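Local coordinates for protein peroxinectin A (Dictyostelium discoideum, PDB 6ERC) that is a secreted haem peroxidase that uses hydrogen peroxide to oxidise phenolic donors, and oxidises iodide and thiocyanate, at residues E66-W75 / Y503-K511. Sequence-based numbering, arbitrary orientation.
With HEM (protoporphyrin IX containing Fe), chain F.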
loop_
_atom_site.group_PDB
_atom_site.type_symbol
_atom_site.label_atom_id
_atom_site.label_comp_id
_atom_site.label_asym_id
_atom_site.label_seq_id
_atom_site.Cartn_x
_atom_site.Cartn_y
_atom_site.Cartn_z
ATOM N N GLU A 66 17.427 2.866 -9.799
ATOM C CA GLU A 66 17.812 3.685 -8.661
ATOM C C GLU A 66 18.525 2.882 -7.579
ATOM O O GLU A 66 18.978 3.467 -6.591
ATOM C CB GLU A 66 16.574 4.370 -8.069
ATOM C CG GLU A 66 15.950 5.433 -8.966
ATOM C CD GLU A 66 15.255 4.853 -10.189
ATOM O OE1 GLU A 66 14.808 3.686 -10.132
ATOM O OE2 GLU A 66 15.160 5.566 -11.211
ATOM N N HIS A 67 18.634 1.564 -7.746
ATOM C CA HIS A 67 19.345 0.699 -6.802
ATOM C C HIS A 67 18.643 0.671 -5.445
ATOM O O HIS A 67 19.265 0.819 -4.391
ATOM C CB HIS A 67 20.803 1.132 -6.658
ATOM C CG HIS A 67 21.538 1.208 -7.959
ATOM N ND1 HIS A 67 21.920 0.088 -8.663
ATOM C CD2 HIS A 67 21.958 2.271 -8.685
ATOM C CE1 HIS A 67 22.546 0.457 -9.767
ATOM N NE2 HIS A 67 22.583 1.776 -9.803
ATOM N N LEU A 68 17.332 0.470 -5.480
ATOM C CA LEU A 68 16.528 0.383 -4.274
ATOM C C LEU A 68 16.390 -1.069 -3.830
ATOM O O LEU A 68 16.632 -2.006 -4.594
ATOM C CB LEU A 68 15.149 1.003 -4.504
ATOM C CG LEU A 68 15.051 2.521 -4.326
ATOM C CD1 LEU A 68 16.295 3.239 -4.829
ATOM C CD2 LEU A 68 13.815 3.045 -5.036
ATOM N N THR A 69 15.995 -1.243 -2.576
ATOM C CA THR A 69 15.951 -2.550 -1.943
ATOM C C THR A 69 14.518 -3.058 -1.844
ATOM O O THR A 69 13.554 -2.298 -1.947
ATOM C CB THR A 69 16.572 -2.491 -0.544
ATOM O OG1 THR A 69 15.824 -1.584 0.274
ATOM C CG2 THR A 69 18.014 -2.021 -0.613
ATOM N N ASP A 70 14.393 -4.370 -1.635
ATOM C CA ASP A 70 13.083 -4.950 -1.368
ATOM C C ASP A 70 12.442 -4.316 -0.142
ATOM O O ASP A 70 11.216 -4.158 -0.092
ATOM C CB ASP A 70 13.202 -6.463 -1.177
ATOM C CG ASP A 70 13.625 -7.184 -2.446
ATOM O OD1 ASP A 70 13.223 -6.750 -3.550
ATOM O OD2 ASP A 70 14.358 -8.193 -2.337
ATOM N N MET A 71 13.252 -3.944 0.854
ATOM C CA MET A 71 12.718 -3.297 2.046
ATOM C C MET A 71 12.017 -1.989 1.708
ATOM O O MET A 71 11.079 -1.590 2.408
ATOM C CB MET A 71 13.846 -3.053 3.053
ATOM C CG MET A 71 13.408 -2.364 4.339
ATOM S SD MET A 71 12.169 -3.296 5.264
ATOM C CE MET A 71 13.202 -4.506 6.084
ATOM N N PHE A 72 12.454 -1.307 0.646
ATOM C CA PHE A 72 11.834 -0.041 0.263
ATOM C C PHE A 72 10.374 -0.237 -0.132
ATOM O O PHE A 72 9.501 0.537 0.277
ATOM C CB PHE A 72 12.618 0.606 -0.880
ATOM C CG PHE A 72 11.932 1.797 -1.488
ATOM C CD1 PHE A 72 11.937 3.022 -0.843
ATOM C CD2 PHE A 72 11.286 1.693 -2.708
ATOM C CE1 PHE A 72 11.307 4.119 -1.400
ATOM C CE2 PHE A 72 10.654 2.786 -3.272
ATOM C CZ PHE A 72 10.666 4.000 -2.617
ATOM N N ASN A 73 10.086 -1.259 -0.940
ATOM C CA ASN A 73 8.704 -1.486 -1.339
ATOM C C ASN A 73 7.911 -2.208 -0.259
ATOM O O ASN A 73 6.679 -2.113 -0.245
ATOM C CB ASN A 73 8.642 -2.251 -2.671
ATOM C CG ASN A 73 8.867 -3.742 -2.522
ATOM O OD1 ASN A 73 8.045 -4.458 -1.944
ATOM N ND2 ASN A 73 9.965 -4.227 -3.089
ATOM N N MET A 74 8.586 -2.904 0.658
ATOM C CA MET A 74 7.891 -3.441 1.823
ATOM C C MET A 74 7.348 -2.319 2.699
ATOM O O MET A 74 6.251 -2.434 3.258
ATOM C CB MET A 74 8.827 -4.346 2.621
ATOM C CG MET A 74 9.110 -5.678 1.948
ATOM S SD MET A 74 7.626 -6.690 1.747
ATOM C CE MET A 74 8.314 -8.128 0.937
ATOM N N TRP A 75 8.095 -1.220 2.827
ATOM C CA TRP A 75 7.571 -0.076 3.563
ATOM C C TRP A 75 6.465 0.616 2.780
ATOM O O TRP A 75 5.472 1.064 3.365
ATOM C CB TRP A 75 8.681 0.920 3.887
ATOM C CG TRP A 75 8.197 1.990 4.806
ATOM C CD1 TRP A 75 7.812 3.255 4.470
ATOM C CD2 TRP A 75 8.014 1.879 6.221
ATOM N NE1 TRP A 75 7.411 3.941 5.592
ATOM C CE2 TRP A 75 7.526 3.116 6.678
ATOM C CE3 TRP A 75 8.223 0.851 7.144
ATOM C CZ2 TRP A 75 7.244 3.356 8.021
ATOM C CZ3 TRP A 75 7.943 1.091 8.477
ATOM C CH2 TRP A 75 7.458 2.333 8.902
ATOM N N TYR A 503 25.182 -6.754 10.037
ATOM C CA TYR A 503 25.380 -5.408 9.519
ATOM C C TYR A 503 24.101 -4.875 8.884
ATOM O O TYR A 503 23.409 -5.579 8.143
ATOM C CB TYR A 503 26.509 -5.368 8.493
ATOM C CG TYR A 503 26.610 -4.008 7.843
ATOM C CD1 TYR A 503 27.165 -2.933 8.526
ATOM C CD2 TYR A 503 26.121 -3.788 6.564
ATOM C CE1 TYR A 503 27.247 -1.683 7.948
ATOM C CE2 TYR A 503 26.197 -2.539 5.975
ATOM C CZ TYR A 503 26.760 -1.491 6.674
ATOM O OH TYR A 503 26.840 -0.245 6.094
ATOM N N VAL A 504 23.801 -3.611 9.171
ATOM C CA VAL A 504 22.618 -2.934 8.653
ATOM C C VAL A 504 23.037 -1.538 8.216
ATOM O O VAL A 504 23.520 -0.748 9.037
ATOM C CB VAL A 504 21.495 -2.852 9.701
ATOM C CG1 VAL A 504 20.294 -2.097 9.146
ATOM C CG2 VAL A 504 21.089 -4.245 10.149
ATOM N N GLN A 505 22.850 -1.229 6.934
ATOM C CA GLN A 505 23.200 0.085 6.424
ATOM C C GLN A 505 22.292 1.151 7.037
ATOM O O GLN A 505 21.179 0.854 7.478
ATOM C CB GLN A 505 23.098 0.113 4.897
ATOM C CG GLN A 505 21.687 -0.016 4.331
ATOM C CD GLN A 505 21.333 -1.433 3.938
ATOM O OE1 GLN A 505 21.817 -2.400 4.525
ATOM N NE2 GLN A 505 20.482 -1.563 2.927
ATOM N N PRO A 506 22.750 2.407 7.081
ATOM C CA PRO A 506 21.906 3.461 7.673
ATOM C C PRO A 506 20.600 3.680 6.929
ATOM O O PRO A 506 19.556 3.863 7.567
ATOM C CB PRO A 506 22.811 4.702 7.622
ATOM C CG PRO A 506 23.862 4.388 6.608
ATOM C CD PRO A 506 24.073 2.915 6.680
ATOM N N ASN A 507 20.626 3.672 5.599
ATOM C CA ASN A 507 19.423 3.820 4.783
ATOM C C ASN A 507 19.106 2.462 4.170
ATOM O O ASN A 507 19.666 2.093 3.134
ATOM C CB ASN A 507 19.613 4.879 3.705
ATOM C CG ASN A 507 18.349 5.126 2.907
ATOM O OD1 ASN A 507 17.257 4.718 3.306
ATOM N ND2 ASN A 507 18.489 5.802 1.775
ATOM N N VAL A 508 18.197 1.720 4.811
ATOM C CA VAL A 508 17.855 0.377 4.344
ATOM C C VAL A 508 16.983 0.389 3.100
ATOM O O VAL A 508 16.553 -0.681 2.651
ATOM C CB VAL A 508 17.150 -0.430 5.454
ATOM C CG1 VAL A 508 18.080 -0.621 6.635
ATOM C CG2 VAL A 508 15.857 0.248 5.887
ATOM N N PHE A 509 16.706 1.561 2.530
ATOM C CA PHE A 509 15.956 1.653 1.286
ATOM C C PHE A 509 16.849 1.722 0.052
ATOM O O PHE A 509 16.336 1.599 -1.067
ATOM C CB PHE A 509 15.044 2.889 1.306
ATOM C CG PHE A 509 13.962 2.851 2.356
ATOM C CD1 PHE A 509 13.497 1.651 2.873
ATOM C CD2 PHE A 509 13.398 4.032 2.817
ATOM C CE1 PHE A 509 12.495 1.634 3.831
ATOM C CE2 PHE A 509 12.399 4.018 3.775
ATOM C CZ PHE A 509 11.947 2.820 4.281
ATOM N N ARG A 510 18.157 1.910 0.216
ATOM C CA ARG A 510 19.059 2.117 -0.906
ATOM C C ARG A 510 20.163 1.066 -0.928
ATOM O O ARG A 510 20.468 0.428 0.083
ATOM C CB ARG A 510 19.693 3.513 -0.861
ATOM C CG ARG A 510 18.739 4.640 -1.200
ATOM C CD ARG A 510 19.469 5.968 -1.326
ATOM N NE ARG A 510 18.576 7.038 -1.758
ATOM C CZ ARG A 510 18.165 7.208 -3.012
ATOM N NH1 ARG A 510 17.350 8.210 -3.314
ATOM N NH2 ARG A 510 18.561 6.374 -3.965
ATOM N N LYS A 511 20.766 0.916 -2.108
ATOM C CA LYS A 511 21.852 -0.033 -2.356
ATOM C C LYS A 511 21.392 -1.475 -2.158
ATOM O O LYS A 511 21.552 -2.317 -3.046
ATOM C CB LYS A 511 23.054 0.264 -1.455
ATOM C CG LYS A 511 24.276 -0.604 -1.747
ATOM C CD LYS A 511 25.521 -0.094 -1.028
ATOM C CE LYS A 511 26.698 -1.062 -1.162
ATOM N NZ LYS A 511 27.118 -1.271 -2.576
ATOM O OXT LYS A 511 20.848 -1.836 -1.117
HETATM C CHA HEM F . -3.598 -2.822 -3.819
HETATM C CHB HEM F . -1.157 -6.993 -3.656
HETATM C CHC HEM F . 2.995 -4.518 -3.108
HETATM C CHD HEM F . 0.563 -0.349 -3.517
HETATM C C1A HEM F . -3.286 -4.157 -3.884
HETATM C C2A HEM F . -4.204 -5.223 -4.202
HETATM C C3A HEM F . -3.537 -6.380 -4.162
HETATM C C4A HEM F . -2.168 -6.079 -3.810
HETATM C CMA HEM F . -4.103 -7.792 -4.429
HETATM C CAA HEM F . -5.689 -5.015 -4.541
HETATM C CBA HEM F . -5.859 -5.373 -6.011
HETATM C CGA HEM F . -7.079 -4.687 -6.568
HETATM O O1A HEM F . -7.105 -3.429 -6.607
HETATM O O2A HEM F . -8.026 -5.399 -6.987
HETATM C C1B HEM F . 0.167 -6.676 -3.473
HETATM C C2B HEM F . 1.230 -7.637 -3.311
HETATM C C3B HEM F . 2.381 -6.961 -3.154
HETATM C C4B HEM F . 2.077 -5.545 -3.217
HETATM C CMB HEM F . 0.982 -9.159 -3.320
HETATM C CAB HEM F . 3.818 -7.494 -2.950
HETATM C CBB HEM F . 4.127 -8.795 -2.973
HETATM C C1C HEM F . 2.710 -3.171 -3.179
HETATM C C2C HEM F . 3.665 -2.081 -3.084
HETATM C C3C HEM F . 2.983 -0.921 -3.196
HETATM C C4C HEM F . 1.587 -1.259 -3.365
HETATM C CMC HEM F . 5.176 -2.336 -2.896
HETATM C CAC HEM F . 3.425 0.566 -3.176
HETATM C CBC HEM F . 4.674 1.010 -3.014
HETATM C C1D HEM F . -0.774 -0.655 -3.590
HETATM C C2D HEM F . -1.862 0.296 -3.591
HETATM C C3D HEM F . -3.003 -0.394 -3.685
HETATM C C4D HEM F . -2.684 -1.799 -3.727
HETATM C CMD HEM F . -1.692 1.827 -3.528
HETATM C CAD HEM F . -4.439 0.158 -3.705
HETATM C CBD HEM F . -4.778 0.456 -2.248
HETATM C CGD HEM F . -6.240 0.209 -1.966
HETATM O O1D HEM F . -6.603 -0.962 -1.682
HETATM O O2D HEM F . -7.050 1.169 -2.013
HETATM N NA HEM F . -2.050 -4.715 -3.648
HETATM N NB HEM F . 0.715 -5.410 -3.412
HETATM N NC HEM F . 1.454 -2.630 -3.348
HETATM N ND HEM F . -1.313 -1.923 -3.672
HETATM FE FE HEM F . -0.317 -3.643 -3.488
#
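F509 packs its ring against the first two turns of helix 70-80 and is the main apolar contact. Its CD1 lies 3.5 Å from F72 CA, and its CZ end meets W75 CB at 3.8 Å. The rings of F72 and F509 form a T-shaped pair, planes at 75° and centroids 5.6 Å apart. The W75 indole is only obliquely inclined to F509. F72 has CG anti to the backbone N (chi1 171°), as does W75, which turns F72's edge to the face of F509 and brings the W75 indole against its CZ end. M71 CG adds a contact with V508 CG2 at 3.9 Å.

Backbone-directed hydrogen bonds join the two segments beside this cluster. T69 is gripped twice: OG1 donates to V508 O at 2.6 Å, tilted 19° from the carbonyl plane, and its N donates to F509 O from well above that carbonyl's plane. Flanking them, K511 N gives H67 O a weak, bent bond, and L68 and R510 form a single beta bridge. T69 OG1 also accepts a long, weak N-cap bond from F72 N.

Behind F509, a type I turn from N507 to R510 sets the approach, reinforced by an Asx turn in which N507 OD1 takes F509 N at 3.3 Å. Further out, Y270 stacks on F72, and F490 of helix 490-497 meets W75, M71 and V508. The whole is a C-terminal tail docked by an aromatic cluster onto the capped N-terminus of a helix whose N73 lines the haem pocket and which leads towards H81, the predicted proton acceptor of this animal haem peroxidase domain.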